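Local coordinates for lipopolysaccharide core heptose(I) kinase RfaP (Pseudomonas aeruginosa, PDB 6DFL), which phosphorylates the first heptose of the lipopolysaccharide inner core using ATP and magnesium, and also acts as a protein-tyrosine kinase that autophosphorylates, at residues 46-54 with 108-116; 81-91 with 150-159. All coordinates share one frame; numbering follows the deposited sequence.

After strands 2-5 and 37-41 the chain lays down strand 48-53, passes through residues 55-72, which are not modelled, into helix 76-87 and strand 95-101, and returns as strand 109-115 to close the loop of contact 1 within the five-stranded antiparallel sheet of the kinase N-lobe. Contact 2 opens inside that loop, at 81-91, but closes well beyond it, at 150-159, the end of helix 137-156 and the turn after it, so the two loops cross. Thr-114 CG2 lies 4.0 Å from Ile-82 CD1, while residues 81-91 also meet that C-lobe helix and turn. Helix 76-87 thus lies between the N-lobe sheet and the C-lobe and touches both.

Contact 1 of 2, residues 46-54 with 108-116; sequences RGYFVKIHR and QHSFIVTEE
Lys-51 and Ile-112 form one of the hydrogen-bonded pairs that join strands 48-53 and 109-115, antiparallel neighbours in the N-lobe sheet of a protein-kinase fold. Lys-51 N reaches Ile-112 O at 2.9 Å, and the return bond runs from Ile-112 N to Lys-51 O. Phe-49 with Thr-114 and His-53 with Ser-110 repeat the pattern; beyond the strands, Glu-116 N bonds Gly-47 O. Positive phi calls for glycine at Gly-47: a side chain would press against the preceding carbonyl O and crowd Glu-116 OE1, which is salt-bridged to Arg-40.

The side chains alternate between faces. On one, beta-branched Val-50 and Val-113 lie side by side, CG2 to CG2 at 3.8 Å, and Tyr-48 CB meets Val-113 CG1 at 3.6 Å. Helix 18-24 packs over Ile-52, Phe-111 and Val-113. At the strand end, Arg-54 CG makes an off-centre CH-pi contact with the His-109 ring, whose edge receives Ile-52 CG2.

The other face mixes apolar Phe-49 and Ile-112 with Lys-51, His-53, Ser-110 and Thr-114. Bends at chi2 and chi3 (146° and -100°) carry Lys-51 along the sheet to cross Thr-114 at about a right angle, NZ bonding OG1 at 3.0 Å. The same NZ forms a salt bridge with Glu-78 of helix 76-87, consistent with the lysine-glutamate pair of active protein kinases. Thr-114 OG1 and Glu-78 together fix where NZ sits and tie the strand pair to that helix.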
# COMPACT_ATOMS: atom_id res chain seq x y z
N ARG A 46 10.74 -18.56 -17.88
CA ARG A 46 10.69 -17.57 -16.80
C ARG A 46 9.37 -16.80 -16.82
O ARG A 46 8.61 -16.82 -15.84
CB ARG A 46 11.87 -16.60 -16.89
CG ARG A 46 13.26 -17.22 -16.69
CD ARG A 46 13.46 -17.77 -15.28
NE ARG A 46 14.09 -19.09 -15.32
CZ ARG A 46 14.29 -19.86 -14.25
NH1 ARG A 46 13.92 -19.44 -13.05
NH2 ARG A 46 14.88 -21.04 -14.39
N GLY A 47 9.07 -16.12 -17.92
CA GLY A 47 7.89 -15.27 -17.91
C GLY A 47 8.22 -13.81 -17.70
O GLY A 47 8.80 -13.41 -16.69
N TYR A 48 7.85 -12.99 -18.68
CA TYR A 48 8.13 -11.57 -18.69
C TYR A 48 6.96 -10.87 -19.35
O TYR A 48 6.31 -11.42 -20.24
CB TYR A 48 9.41 -11.23 -19.46
CG TYR A 48 10.65 -11.98 -19.06
CD1 TYR A 48 10.83 -13.31 -19.41
CD2 TYR A 48 11.67 -11.34 -18.37
CE1 TYR A 48 11.97 -14.00 -19.05
CE2 TYR A 48 12.82 -12.03 -18.01
CZ TYR A 48 12.97 -13.36 -18.35
OH TYR A 48 14.11 -14.05 -17.99
N PHE A 49 6.70 -9.64 -18.93
CA PHE A 49 5.66 -8.83 -19.55
C PHE A 49 6.32 -7.82 -20.48
O PHE A 49 7.33 -7.22 -20.13
CB PHE A 49 4.80 -8.14 -18.49
CG PHE A 49 4.00 -9.10 -17.66
CD1 PHE A 49 2.85 -9.70 -18.19
CD2 PHE A 49 4.38 -9.42 -16.36
CE1 PHE A 49 2.10 -10.58 -17.44
CE2 PHE A 49 3.64 -10.31 -15.59
CZ PHE A 49 2.49 -10.89 -16.14
N VAL A 50 5.77 -7.70 -21.69
CA VAL A 50 6.32 -6.86 -22.74
C VAL A 50 5.33 -5.72 -22.96
O VAL A 50 4.16 -5.97 -23.28
CB VAL A 50 6.54 -7.64 -24.04
CG1 VAL A 50 6.95 -6.69 -25.15
CG2 VAL A 50 7.59 -8.72 -23.83
N LYS A 51 5.80 -4.49 -22.79
CA LYS A 51 4.97 -3.31 -23.01
C LYS A 51 5.61 -2.49 -24.12
O LYS A 51 6.75 -2.05 -23.98
CB LYS A 51 4.80 -2.51 -21.71
CG LYS A 51 3.90 -3.20 -20.67
CD LYS A 51 4.34 -2.95 -19.23
CE LYS A 51 5.13 -4.15 -18.68
NZ LYS A 51 5.47 -4.08 -17.20
N ILE A 52 4.89 -2.32 -25.22
CA ILE A 52 5.38 -1.60 -26.39
C ILE A 52 4.47 -0.41 -26.66
O ILE A 52 3.25 -0.56 -26.70
CB ILE A 52 5.42 -2.51 -27.64
CG1 ILE A 52 6.36 -3.69 -27.42
CG2 ILE A 52 5.81 -1.71 -28.87
CD1 ILE A 52 6.12 -4.80 -28.44
N HIS A 53 5.07 0.75 -26.86
CA HIS A 53 4.34 1.96 -27.22
C HIS A 53 4.90 2.37 -28.58
O HIS A 53 6.11 2.36 -28.77
CB HIS A 53 4.53 3.07 -26.17
CG HIS A 53 4.47 2.58 -24.74
ND1 HIS A 53 3.48 2.98 -23.86
CD2 HIS A 53 5.26 1.73 -24.05
CE1 HIS A 53 3.67 2.38 -22.69
NE2 HIS A 53 4.74 1.61 -22.78
N ARG A 54 4.02 2.66 -29.53
CA ARG A 54 4.50 3.03 -30.86
C ARG A 54 3.76 4.23 -31.43
O ARG A 54 3.64 5.27 -30.77
CB ARG A 54 4.41 1.84 -31.81
CG ARG A 54 5.11 2.09 -33.14
CD ARG A 54 4.78 1.00 -34.20
NE ARG A 54 3.34 0.84 -34.43
CZ ARG A 54 2.65 1.46 -35.39
NH1 ARG A 54 3.25 2.31 -36.21
NH2 ARG A 54 1.34 1.23 -35.52
N GLN A 108 7.70 8.91 -29.83
CA GLN A 108 8.75 7.90 -29.78
C GLN A 108 8.16 6.50 -29.91
O GLN A 108 7.02 6.25 -29.52
CB GLN A 108 9.53 8.00 -28.46
CG GLN A 108 10.37 9.25 -28.26
CD GLN A 108 11.74 9.13 -28.90
OE1 GLN A 108 12.47 8.16 -28.67
NE2 GLN A 108 12.10 10.10 -29.74
N HIS A 109 8.96 5.57 -30.43
CA HIS A 109 8.67 4.14 -30.35
C HIS A 109 9.41 3.59 -29.13
O HIS A 109 10.64 3.65 -29.07
CB HIS A 109 9.12 3.42 -31.63
CG HIS A 109 8.96 1.93 -31.60
ND1 HIS A 109 9.72 1.08 -32.38
CD2 HIS A 109 8.12 1.13 -30.90
CE1 HIS A 109 9.36 -0.17 -32.15
NE2 HIS A 109 8.40 -0.17 -31.25
N SER A 110 8.68 3.07 -28.15
CA SER A 110 9.36 2.57 -26.97
C SER A 110 8.87 1.19 -26.57
O SER A 110 7.82 0.72 -27.00
CB SER A 110 9.19 3.52 -25.77
OG SER A 110 7.90 3.37 -25.19
N PHE A 111 9.65 0.56 -25.69
CA PHE A 111 9.29 -0.73 -25.14
C PHE A 111 9.95 -0.88 -23.78
O PHE A 111 10.99 -0.27 -23.49
CB PHE A 111 9.72 -1.87 -26.06
CG PHE A 111 11.21 -2.07 -26.14
CD1 PHE A 111 11.86 -2.94 -25.26
CD2 PHE A 111 11.96 -1.39 -27.09
CE1 PHE A 111 13.23 -3.13 -25.33
CE2 PHE A 111 13.33 -1.58 -27.17
CZ PHE A 111 13.97 -2.44 -26.28
N ILE A 112 9.35 -1.72 -22.95
CA ILE A 112 9.96 -2.14 -21.70
C ILE A 112 9.46 -3.53 -21.37
O ILE A 112 8.25 -3.80 -21.42
CB ILE A 112 9.68 -1.13 -20.56
CG1 ILE A 112 10.30 -1.60 -19.25
CG2 ILE A 112 8.19 -0.89 -20.38
CD1 ILE A 112 10.08 -0.59 -18.13
N VAL A 113 10.38 -4.40 -20.99
CA VAL A 113 10.07 -5.77 -20.59
C VAL A 113 10.44 -5.94 -19.11
O VAL A 113 11.60 -5.77 -18.74
CB VAL A 113 10.85 -6.78 -21.44
CG1 VAL A 113 10.46 -8.17 -21.04
CG2 VAL A 113 10.59 -6.51 -22.91
N THR A 114 9.46 -6.32 -18.29
CA THR A 114 9.62 -6.58 -16.87
C THR A 114 9.48 -8.07 -16.58
O THR A 114 8.65 -8.75 -17.19
CB THR A 114 8.58 -5.82 -16.03
OG1 THR A 114 7.26 -6.28 -16.37
CG2 THR A 114 8.68 -4.32 -16.28
N GLU A 115 10.27 -8.56 -15.63
CA GLU A 115 10.13 -9.92 -15.15
C GLU A 115 8.77 -10.13 -14.48
O GLU A 115 8.19 -9.20 -13.90
CB GLU A 115 11.22 -10.27 -14.14
CG GLU A 115 12.59 -10.51 -14.75
CD GLU A 115 13.66 -10.76 -13.68
OE1 GLU A 115 13.38 -10.53 -12.48
OE2 GLU A 115 14.77 -11.19 -14.04
N GLU A 116 8.27 -11.35 -14.56
CA GLU A 116 7.07 -11.71 -13.84
C GLU A 116 7.39 -11.94 -12.37
O GLU A 116 8.45 -12.47 -12.02
CB GLU A 116 6.43 -12.97 -14.42
CG GLU A 116 5.05 -13.24 -13.87
CD GLU A 116 4.38 -14.44 -14.52
OE1 GLU A 116 5.05 -15.48 -14.67
OE2 GLU A 116 3.18 -14.33 -14.87

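Contact 2 of 2, residues 81-91 with 150-159; sequences AIRRLHEAGVA and MVGDMHRAGV
Met-150, a selenomethionine, touches Val-90 and Ala-91 where helix 137-156 of the kinase C-lobe meets the turn that follows helix 76-87, which by its place in the fold corresponds to αC of protein kinases. Its long, flexible chain turns at chi3 (67°) to bring CE within 3.7 Å of Val-90 CG1 and 3.3 Å of Ala-91 O. One turn on, the other methyl of Val-90, CG2, packs on Asp-153 CB at 3.6 Å. Met-154, also selenomethionine, presents CG to Leu-85 CD2 at 3.6 Å, its unbranched chain crossing a branch methyl of Leu-85 obliquely in the buried part of the contact.

At Ala-157 the helix gives way, and the small side chain lets the backbones come near, its CB 3.5 Å from Ala-88 CB. Gly-158, with positive phi, completes a Schellman motif; Gly-89 does the same for the partner helix, so both helices end at this junction. The side chain of Val-159 points toward helix 76-87, its CG1 meeting Ala-81 CB and its CG2 sliding past the aliphatic part of Arg-84. That arginine bends at chi2 and chi3, which sets Ala-157 O at the edge of its guanidinium plane, 3.1 Å from Arg-84 NE.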
# COMPACT_ATOMS: atom_id res chain seq x y z
N ALA A 81 10.37 5.06 -12.83
CA ALA A 81 9.83 4.68 -11.53
C ALA A 81 10.51 3.43 -11.00
O ALA A 81 10.96 3.38 -9.85
CB ALA A 81 8.32 4.46 -11.60
N ILE A 82 10.60 2.41 -11.85
CA ILE A 82 11.27 1.18 -11.44
C ILE A 82 12.69 1.46 -11.02
O ILE A 82 13.18 0.93 -10.02
CB ILE A 82 11.22 0.15 -12.57
CG1 ILE A 82 9.77 -0.31 -12.80
CG2 ILE A 82 12.16 -1.02 -12.28
CD1 ILE A 82 9.69 -1.38 -13.83
N ARG A 83 13.38 2.34 -11.75
CA ARG A 83 14.77 2.60 -11.41
C ARG A 83 14.88 3.38 -10.10
O ARG A 83 15.74 3.07 -9.27
CB ARG A 83 15.45 3.32 -12.56
CG ARG A 83 15.67 2.40 -13.77
CD ARG A 83 17.10 1.95 -13.91
NE ARG A 83 17.84 2.93 -14.70
CZ ARG A 83 19.06 2.75 -15.19
NH1 ARG A 83 19.71 1.61 -14.97
NH2 ARG A 83 19.64 3.72 -15.90
N ARG A 84 14.02 4.37 -9.89
CA ARG A 84 14.07 5.10 -8.63
C ARG A 84 13.67 4.20 -7.47
O ARG A 84 14.30 4.25 -6.41
CB ARG A 84 13.17 6.34 -8.66
CG ARG A 84 13.14 7.08 -7.31
CD ARG A 84 14.33 8.09 -7.12
NE ARG A 84 14.08 9.32 -7.91
CZ ARG A 84 14.77 9.65 -9.00
NH1 ARG A 84 15.79 8.86 -9.36
NH2 ARG A 84 14.48 10.75 -9.71
N LEU A 85 12.65 3.36 -7.64
CA LEU A 85 12.23 2.51 -6.53
C LEU A 85 13.31 1.52 -6.13
O LEU A 85 13.41 1.16 -4.96
CB LEU A 85 10.95 1.76 -6.87
CG LEU A 85 9.69 2.62 -6.86
CD1 LEU A 85 8.48 1.72 -6.90
CD2 LEU A 85 9.68 3.52 -5.64
N HIS A 86 14.11 1.06 -7.10
CA HIS A 86 15.23 0.18 -6.77
C HIS A 86 16.28 0.93 -5.96
O HIS A 86 16.77 0.42 -4.95
CB HIS A 86 15.82 -0.41 -8.05
CG HIS A 86 15.05 -1.59 -8.59
ND1 HIS A 86 15.52 -2.88 -8.51
CD2 HIS A 86 13.84 -1.67 -9.21
CE1 HIS A 86 14.64 -3.70 -9.05
NE2 HIS A 86 13.61 -2.99 -9.48
N GLU A 87 16.64 2.14 -6.38
CA GLU A 87 17.52 2.98 -5.58
C GLU A 87 17.01 3.11 -4.15
O GLU A 87 17.77 2.95 -3.19
CB GLU A 87 17.66 4.37 -6.22
CG GLU A 87 18.37 4.37 -7.58
CD GLU A 87 18.21 5.67 -8.33
OE1 GLU A 87 18.06 6.75 -7.68
OE2 GLU A 87 18.22 5.62 -9.59
N ALA A 88 15.71 3.36 -3.99
CA ALA A 88 15.12 3.63 -2.68
C ALA A 88 14.79 2.39 -1.88
O ALA A 88 14.24 2.51 -0.78
CB ALA A 88 13.86 4.48 -2.84
N GLY A 89 15.09 1.20 -2.40
CA GLY A 89 14.81 -0.02 -1.66
C GLY A 89 13.35 -0.43 -1.60
O GLY A 89 12.97 -1.18 -0.68
N VAL A 90 12.51 0.02 -2.54
CA VAL A 90 11.09 -0.32 -2.57
C VAL A 90 10.92 -1.48 -3.54
O VAL A 90 11.24 -1.36 -4.74
CB VAL A 90 10.23 0.88 -3.00
CG1 VAL A 90 8.81 0.44 -3.24
CG2 VAL A 90 10.27 1.93 -1.94
N ALA A 91 10.37 -2.57 -3.04
CA ALA A 91 10.30 -3.81 -3.80
C ALA A 91 9.31 -3.68 -4.97
O ALA A 91 8.15 -3.32 -4.79
CB ALA A 91 9.92 -4.93 -2.84
N MSE A 150 5.54 1.38 2.10
CA MSE A 150 6.00 1.37 0.73
C MSE A 150 5.58 2.64 0.02
O MSE A 150 6.38 3.27 -0.67
CB MSE A 150 5.48 0.16 0.01
CG MSE A 150 6.11 -1.13 0.47
SE MSE A 150 5.44 -2.56 -0.68
CE MSE A 150 6.23 -2.07 -2.37
N VAL A 151 4.33 3.03 0.24
CA VAL A 151 3.80 4.23 -0.42
C VAL A 151 4.52 5.47 0.09
O VAL A 151 5.05 6.26 -0.70
CB VAL A 151 2.27 4.31 -0.22
CG1 VAL A 151 1.70 5.61 -0.74
CG2 VAL A 151 1.57 3.12 -0.88
N GLY A 152 4.56 5.65 1.41
CA GLY A 152 5.44 6.66 1.99
C GLY A 152 6.84 6.63 1.41
O GLY A 152 7.35 7.66 0.98
N ASP A 153 7.45 5.44 1.36
CA ASP A 153 8.80 5.33 0.80
C ASP A 153 8.83 5.75 -0.66
O ASP A 153 9.72 6.50 -1.08
CB ASP A 153 9.32 3.89 0.95
CG ASP A 153 10.10 3.67 2.26
OD1 ASP A 153 10.08 4.57 3.12
OD2 ASP A 153 10.73 2.60 2.41
N MSE A 154 7.86 5.29 -1.43
CA MSE A 154 7.70 5.67 -2.81
C MSE A 154 7.62 7.19 -2.97
O MSE A 154 8.32 7.76 -3.81
CB MSE A 154 6.43 5.03 -3.34
CG MSE A 154 6.42 4.67 -4.79
SE MSE A 154 4.68 3.82 -5.12
CE MSE A 154 3.57 5.42 -5.09
N HIS A 155 6.76 7.82 -2.17
CA HIS A 155 6.56 9.25 -2.29
C HIS A 155 7.81 10.01 -1.89
O HIS A 155 8.22 10.94 -2.59
CB HIS A 155 5.39 9.71 -1.44
CG HIS A 155 4.07 9.33 -2.00
ND1 HIS A 155 2.90 9.44 -1.28
CD2 HIS A 155 3.73 8.85 -3.22
CE1 HIS A 155 1.89 9.03 -2.03
NE2 HIS A 155 2.37 8.68 -3.21
N ARG A 156 8.43 9.63 -0.75
CA ARG A 156 9.64 10.32 -0.33
C ARG A 156 10.75 10.09 -1.33
O ARG A 156 11.73 10.84 -1.36
CB ARG A 156 10.14 9.87 1.07
CG ARG A 156 9.18 10.12 2.25
CD ARG A 156 9.42 9.15 3.45
NE ARG A 156 8.17 8.72 4.09
CZ ARG A 156 7.84 7.45 4.34
NH1 ARG A 156 8.66 6.45 4.03
NH2 ARG A 156 6.67 7.17 4.92
N ALA A 157 10.64 9.06 -2.17
CA ALA A 157 11.73 8.89 -3.11
C ALA A 157 11.46 9.61 -4.41
O ALA A 157 12.27 9.51 -5.34
CB ALA A 157 12.03 7.40 -3.33
N GLY A 158 10.38 10.39 -4.49
CA GLY A 158 10.07 11.17 -5.68
C GLY A 158 9.16 10.51 -6.70
O GLY A 158 8.99 11.06 -7.81
N VAL A 159 8.54 9.38 -6.37
CA VAL A 159 7.68 8.64 -7.28
C VAL A 159 6.26 8.71 -6.76
O VAL A 159 6.00 8.31 -5.62
CB VAL A 159 8.12 7.18 -7.41
CG1 VAL A 159 7.05 6.39 -8.15
CG2 VAL A 159 9.43 7.10 -8.14